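Local atomic coordinates of protocadherin gamma-B3 (PDB entry 5K8R), a protein that probably mediates calcium-dependent cell adhesion through its extracellular cadherin repeats and may help establish and maintain specific neuronal connections in the brain. Residues 247-261 against 264-277. Sequence-based numbering, arbitrary orientation.
Sequences IIYAFINIGKEVRQL and LDSKTGELTTIGEL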
loop_
_atom_site.group_PDB
_atom_site.type_symbol
_atom_site.label_atom_id
_atom_site.label_comp_id
_atom_site.label_asym_id
_atom_site.label_seq_id
_atom_site.Cartn_x
_atom_site.Cartn_y
_atom_site.Cartn_z
ATOM N N ILE A 247 -11.424 -3.753 7.448
ATOM C CA ILE A 247 -12.667 -3.039 7.175
ATOM C C ILE A 247 -13.088 -2.278 8.424
ATOM O O ILE A 247 -13.105 -2.839 9.527
ATOM C CB ILE A 247 -13.775 -4.004 6.721
ATOM C CG1 ILE A 247 -13.395 -4.657 5.392
ATOM C CG2 ILE A 247 -15.107 -3.278 6.607
ATOM C CD1 ILE A 247 -14.384 -5.694 4.916
ATOM N N ILE A 248 -13.494 -1.025 8.221
ATOM C CA ILE A 248 -13.987 -0.157 9.285
ATOM C C ILE A 248 -15.427 0.260 8.957
ATOM O O ILE A 248 -15.687 0.844 7.906
ATOM C CB ILE A 248 -13.115 1.101 9.446
ATOM C CG1 ILE A 248 -13.124 1.923 8.156
ATOM C CG2 ILE A 248 -11.695 0.718 9.829
ATOM C CD1 ILE A 248 -12.470 3.282 8.293
ATOM N N TYR A 249 -16.357 -0.050 9.859
ATOM C CA TYR A 249 -17.766 0.260 9.681
ATOM C C TYR A 249 -18.106 1.559 10.399
ATOM O O TYR A 249 -17.527 1.882 11.439
ATOM C CB TYR A 249 -18.651 -0.869 10.217
ATOM C CG TYR A 249 -18.319 -2.240 9.678
ATOM C CD1 TYR A 249 -18.930 -2.723 8.529
ATOM C CD2 TYR A 249 -17.402 -3.059 10.325
ATOM C CE1 TYR A 249 -18.634 -3.979 8.035
ATOM C CE2 TYR A 249 -17.099 -4.318 9.839
ATOM C CZ TYR A 249 -17.718 -4.772 8.695
ATOM O OH TYR A 249 -17.419 -6.024 8.206
ATOM N N ALA A 250 -19.061 2.299 9.841
ATOM C CA ALA A 250 -19.472 3.555 10.451
ATOM C C ALA A 250 -20.867 3.922 9.968
ATOM O O ALA A 250 -21.287 3.519 8.883
ATOM C CB ALA A 250 -18.487 4.685 10.132
ATOM N N PHE A 251 -21.576 4.688 10.791
ATOM C CA PHE A 251 -22.859 5.244 10.389
ATOM C C PHE A 251 -22.650 6.422 9.444
ATOM O O PHE A 251 -21.621 7.102 9.483
ATOM C CB PHE A 251 -23.657 5.698 11.612
ATOM C CG PHE A 251 -24.216 4.569 12.431
ATOM C CD1 PHE A 251 -24.570 3.370 11.837
ATOM C CD2 PHE A 251 -24.390 4.711 13.798
ATOM C CE1 PHE A 251 -25.090 2.335 12.590
ATOM C CE2 PHE A 251 -24.907 3.679 14.556
ATOM C CZ PHE A 251 -25.259 2.489 13.951
ATOM N N ILE A 252 -23.639 6.655 8.580
ATOM C CA ILE A 252 -23.626 7.797 7.677
ATOM C C ILE A 252 -24.987 8.479 7.719
ATOM O O ILE A 252 -26.016 7.839 7.956
ATOM C CB ILE A 252 -23.268 7.399 6.227
ATOM C CG1 ILE A 252 -24.283 6.395 5.678
ATOM C CG2 ILE A 252 -21.854 6.839 6.154
ATOM C CD1 ILE A 252 -24.062 6.037 4.230
ATOM N N ASN A 253 -24.978 9.795 7.492
ATOM C CA ASN A 253 -26.197 10.608 7.464
ATOM C C ASN A 253 -27.015 10.432 8.741
ATOM O O ASN A 253 -28.246 10.410 8.721
ATOM C CB ASN A 253 -27.042 10.288 6.228
ATOM C CG ASN A 253 -26.371 10.713 4.939
ATOM O OD1 ASN A 253 -25.837 11.817 4.840
ATOM N ND2 ASN A 253 -26.387 9.833 3.944
ATOM N N ILE A 254 -26.322 10.309 9.863
ATOM C CA ILE A 254 -26.973 10.047 11.140
ATOM C C ILE A 254 -27.281 11.370 11.825
ATOM O O ILE A 254 -26.602 12.381 11.615
ATOM C CB ILE A 254 -26.101 9.130 12.025
ATOM C CG1 ILE A 254 -26.986 8.322 12.970
ATOM C CG2 ILE A 254 -25.072 9.935 12.808
ATOM C CD1 ILE A 254 -28.078 7.570 12.252
ATOM N N GLY A 255 -28.335 11.368 12.642
ATOM C CA GLY A 255 -28.736 12.530 13.399
ATOM C C GLY A 255 -28.382 12.386 14.872
ATOM O O GLY A 255 -28.015 11.315 15.354
ATOM N N LYS A 256 -28.504 13.505 15.590
ATOM C CA LYS A 256 -28.169 13.501 17.009
ATOM C C LYS A 256 -29.148 12.664 17.823
ATOM O O LYS A 256 -28.769 12.116 18.864
ATOM C CB LYS A 256 -28.117 14.930 17.545
ATOM C CG LYS A 256 -26.858 15.685 17.154
ATOM C CD LYS A 256 -26.707 16.962 17.959
ATOM C CE LYS A 256 -25.363 17.619 17.697
ATOM N NZ LYS A 256 -25.169 18.840 18.524
ATOM N N GLU A 257 -30.402 12.550 17.374
ATOM C CA GLU A 257 -31.356 11.701 18.082
ATOM C C GLU A 257 -30.977 10.229 17.983
ATOM O O GLU A 257 -31.333 9.438 18.862
ATOM C CB GLU A 257 -32.770 11.912 17.542
ATOM C CG GLU A 257 -32.922 11.665 16.050
ATOM C CD GLU A 257 -34.375 11.602 15.618
ATOM O OE1 GLU A 257 -35.078 10.658 16.034
ATOM O OE2 GLU A 257 -34.822 12.506 14.880
ATOM N N VAL A 258 -30.258 9.846 16.930
ATOM C CA VAL A 258 -29.845 8.461 16.739
ATOM C C VAL A 258 -28.398 8.293 17.182
ATOM O O VAL A 258 -27.995 7.210 17.620
ATOM C CB VAL A 258 -30.028 8.033 15.275
ATOM C CG1 VAL A 258 -29.876 6.530 15.143
ATOM C CG2 VAL A 258 -31.384 8.498 14.758
ATOM N N ARG A 259 -27.610 9.365 17.065
ATOM C CA ARG A 259 -26.242 9.338 17.567
ATOM C C ARG A 259 -26.205 9.059 19.065
ATOM O O ARG A 259 -25.302 8.365 19.549
ATOM C CB ARG A 259 -25.544 10.664 17.249
ATOM C CG ARG A 259 -24.183 10.810 17.906
ATOM C CD ARG A 259 -23.463 12.076 17.476
ATOM N NE ARG A 259 -22.796 11.922 16.186
ATOM C CZ ARG A 259 -23.317 12.307 15.026
ATOM N NH1 ARG A 259 -24.517 12.870 14.992
ATOM N NH2 ARG A 259 -22.639 12.131 13.901
ATOM N N GLN A 260 -27.180 9.573 19.809
ATOM C CA GLN A 260 -27.274 9.344 21.243
ATOM C C GLN A 260 -28.028 8.066 21.591
ATOM O O GLN A 260 -28.283 7.815 22.773
ATOM C CB GLN A 260 -27.949 10.538 21.922
ATOM C CG GLN A 260 -27.175 11.838 21.813
ATOM C CD GLN A 260 -25.895 11.825 22.624
ATOM O OE1 GLN A 260 -24.797 11.867 22.071
ATOM N NE2 GLN A 260 -26.032 11.776 23.945
ATOM N N LEU A 261 -28.395 7.262 20.597
ATOM C CA LEU A 261 -29.185 6.056 20.823
ATOM C C LEU A 261 -28.485 4.777 20.401
ATOM O O LEU A 261 -28.585 3.767 21.103
ATOM C CB LEU A 261 -30.531 6.162 20.088
ATOM C CG LEU A 261 -31.749 6.511 20.946
ATOM C CD1 LEU A 261 -32.039 5.392 21.932
ATOM C CD2 LEU A 261 -31.547 7.831 21.675
ATOM N N LEU A 264 -22.203 1.816 16.517
ATOM C CA LEU A 264 -21.701 0.810 15.588
ATOM C C LEU A 264 -20.201 0.664 15.793
ATOM O O LEU A 264 -19.448 1.623 15.589
ATOM C CB LEU A 264 -22.013 1.190 14.140
ATOM C CG LEU A 264 -21.572 0.191 13.068
ATOM C CD1 LEU A 264 -22.300 -1.132 13.236
ATOM C CD2 LEU A 264 -21.797 0.760 11.674
ATOM N N ASP A 265 -19.772 -0.531 16.192
ATOM C CA ASP A 265 -18.356 -0.788 16.414
ATOM C C ASP A 265 -17.600 -0.712 15.093
ATOM O O ASP A 265 -18.015 -1.302 14.091
ATOM C CB ASP A 265 -18.165 -2.157 17.065
ATOM C CG ASP A 265 -16.776 -2.341 17.655
ATOM O OD1 ASP A 265 -15.778 -2.066 16.958
ATOM O OD2 ASP A 265 -16.685 -2.762 18.828
ATOM N N SER A 266 -16.484 0.021 15.093
ATOM C CA SER A 266 -15.715 0.196 13.865
ATOM C C SER A 266 -15.092 -1.116 13.406
ATOM O O SER A 266 -14.993 -1.374 12.201
ATOM C CB SER A 266 -14.636 1.258 14.072
ATOM O OG SER A 266 -15.209 2.503 14.434
ATOM N N LYS A 267 -14.674 -1.962 14.348
ATOM C CA LYS A 267 -13.983 -3.213 14.010
ATOM C C LYS A 267 -14.978 -4.356 13.825
ATOM O O LYS A 267 -15.134 -4.884 12.721
ATOM C CB LYS A 267 -12.944 -3.545 15.083
ATOM C CG LYS A 267 -11.843 -2.505 15.232
ATOM C CD LYS A 267 -10.809 -2.935 16.262
ATOM C CE LYS A 267 -9.691 -1.912 16.387
ATOM N NZ LYS A 267 -8.650 -2.337 17.364
ATOM N N THR A 268 -15.661 -4.744 14.906
ATOM C CA THR A 268 -16.548 -5.900 14.854
ATOM C C THR A 268 -17.812 -5.641 14.043
ATOM O O THR A 268 -18.465 -6.600 13.618
ATOM C CB THR A 268 -16.929 -6.337 16.271
ATOM O OG1 THR A 268 -17.745 -5.329 16.879
ATOM C CG2 THR A 268 -15.679 -6.550 17.116
ATOM N N GLY A 269 -18.176 -4.380 13.817
ATOM C CA GLY A 269 -19.395 -4.084 13.090
ATOM C C GLY A 269 -20.658 -4.417 13.841
ATOM O O GLY A 269 -21.741 -4.426 13.247
ATOM N N GLU A 270 -20.549 -4.698 15.135
ATOM C CA GLU A 270 -21.704 -5.049 15.944
ATOM C C GLU A 270 -22.453 -3.789 16.354
ATOM O O GLU A 270 -21.867 -2.870 16.935
ATOM C CB GLU A 270 -21.268 -5.831 17.182
ATOM C CG GLU A 270 -22.407 -6.149 18.132
ATOM C CD GLU A 270 -21.944 -6.858 19.386
ATOM O OE1 GLU A 270 -20.797 -7.352 19.407
ATOM O OE2 GLU A 270 -22.727 -6.918 20.356
ATOM N N LEU A 271 -23.746 -3.747 16.050
ATOM C CA LEU A 271 -24.588 -2.617 16.414
ATOM C C LEU A 271 -25.182 -2.851 17.797
ATOM O O LEU A 271 -25.712 -3.930 18.077
ATOM C CB LEU A 271 -25.696 -2.418 15.377
ATOM C CG LEU A 271 -26.154 -0.991 15.059
ATOM C CD1 LEU A 271 -27.063 -0.998 13.842
ATOM C CD2 LEU A 271 -26.865 -0.359 16.244
ATOM N N THR A 272 -25.082 -1.842 18.658
ATOM C CA THR A 272 -25.627 -1.898 20.007
ATOM C C THR A 272 -26.386 -0.610 20.292
ATOM O O THR A 272 -26.331 0.356 19.527
ATOM C CB THR A 272 -24.526 -2.104 21.058
ATOM O OG1 THR A 272 -23.547 -1.064 20.939
ATOM C CG2 THR A 272 -23.849 -3.459 20.879
ATOM N N THR A 273 -27.106 -0.606 21.407
ATOM C CA THR A 273 -27.812 0.578 21.867
ATOM C C THR A 273 -27.029 1.246 22.989
ATOM O O THR A 273 -26.354 0.584 23.780
ATOM C CB THR A 273 -29.221 0.229 22.356
ATOM O OG1 THR A 273 -29.134 -0.594 23.526
ATOM C CG2 THR A 273 -29.994 -0.513 21.275
ATOM N N ILE A 274 -27.118 2.572 23.043
ATOM C CA ILE A 274 -26.527 3.344 24.129
ATOM C C ILE A 274 -27.550 4.182 24.877
ATOM O O ILE A 274 -27.220 4.727 25.941
ATOM C CB ILE A 274 -25.375 4.242 23.627
ATOM C CG1 ILE A 274 -25.887 5.244 22.590
ATOM C CG2 ILE A 274 -24.252 3.396 23.049
ATOM C CD1 ILE A 274 -24.802 6.121 22.003
ATOM N N GLY A 275 -28.772 4.305 24.364
ATOM C CA GLY A 275 -29.824 5.033 25.042
ATOM C C GLY A 275 -31.063 4.188 25.254
ATOM O O GLY A 275 -30.991 2.955 25.225
ATOM N N GLU A 276 -32.205 4.835 25.460
ATOM C CA GLU A 276 -33.462 4.150 25.730
ATOM C C GLU A 276 -34.375 4.260 24.517
ATOM O O GLU A 276 -34.604 5.361 24.005
ATOM C CB GLU A 276 -34.149 4.737 26.965
ATOM C CG GLU A 276 -33.254 4.828 28.190
ATOM C CD GLU A 276 -32.764 3.472 28.663
ATOM O OE1 GLU A 276 -33.509 2.480 28.509
ATOM O OE2 GLU A 276 -31.633 3.398 29.189
ATOM N N LEU A 277 -34.890 3.121 24.062
ATOM C CA LEU A 277 -35.867 3.110 22.985
ATOM C C LEU A 277 -37.249 3.434 23.535
ATOM O O LEU A 277 -37.626 2.976 24.618
ATOM C CB LEU A 277 -35.891 1.752 22.282
ATOM C CG LEU A 277 -34.665 1.307 21.476
ATOM C CD1 LEU A 277 -34.061 2.484 20.723
ATOM C CD2 LEU A 277 -33.624 0.649 22.367
#
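Phe251 lays one face of its ring on Leu264 inside the third cadherin repeat, a Greek-key beta-sandwich in which strand 248-252 edges one sheet and strands 262-264 and 270-273 belong to the other. Leu264 CB sits 3.7 Å from the ring centroid in a CH-pi contact, 20° off the ring normal, while Leu271 comes in at the rim, its CG 3.8 Å from Phe251 CZ and near the ring plane. With CG anti to the carbonyl carbon (chi1 -73°), the Phe251 side chain leaves its backbone alongside residues 264-277, and its ring end comes in to the two leucines. Replacing Phe251 with an alanine would probably leave Leu264 CB and Leu271 CG without the surface they pack on and open a gap between the sheets. Leu264 also reaches across to Tyr249, with Leu264 CD2 3.8 Å from Tyr249 CB. The Tyr249 ring lies against the 266-269 turn: Lys267 O meets its edge in plane, and Tyr249 CD2 is 3.6 Å from Gly269 CA, where a side chain would crowd the ring. The tyrosine hydroxyl bonds to Ala236 N on strand 230-237, and strand 284-292 pairs with 248-252. Tyr249 N donates to Ser266 O, which joins the strand to the turn. Beyond the short helix 256-259, Leu261 brings CD1 to within 3.7 Å of Leu277 CD1. Ile274 lays CG1 and CD1 along the backbone of 259-261, and its N gives a nearly straight bond of 2.7 Å to Leu261 O; Gly275 N adds a weak second bond to that oxygen.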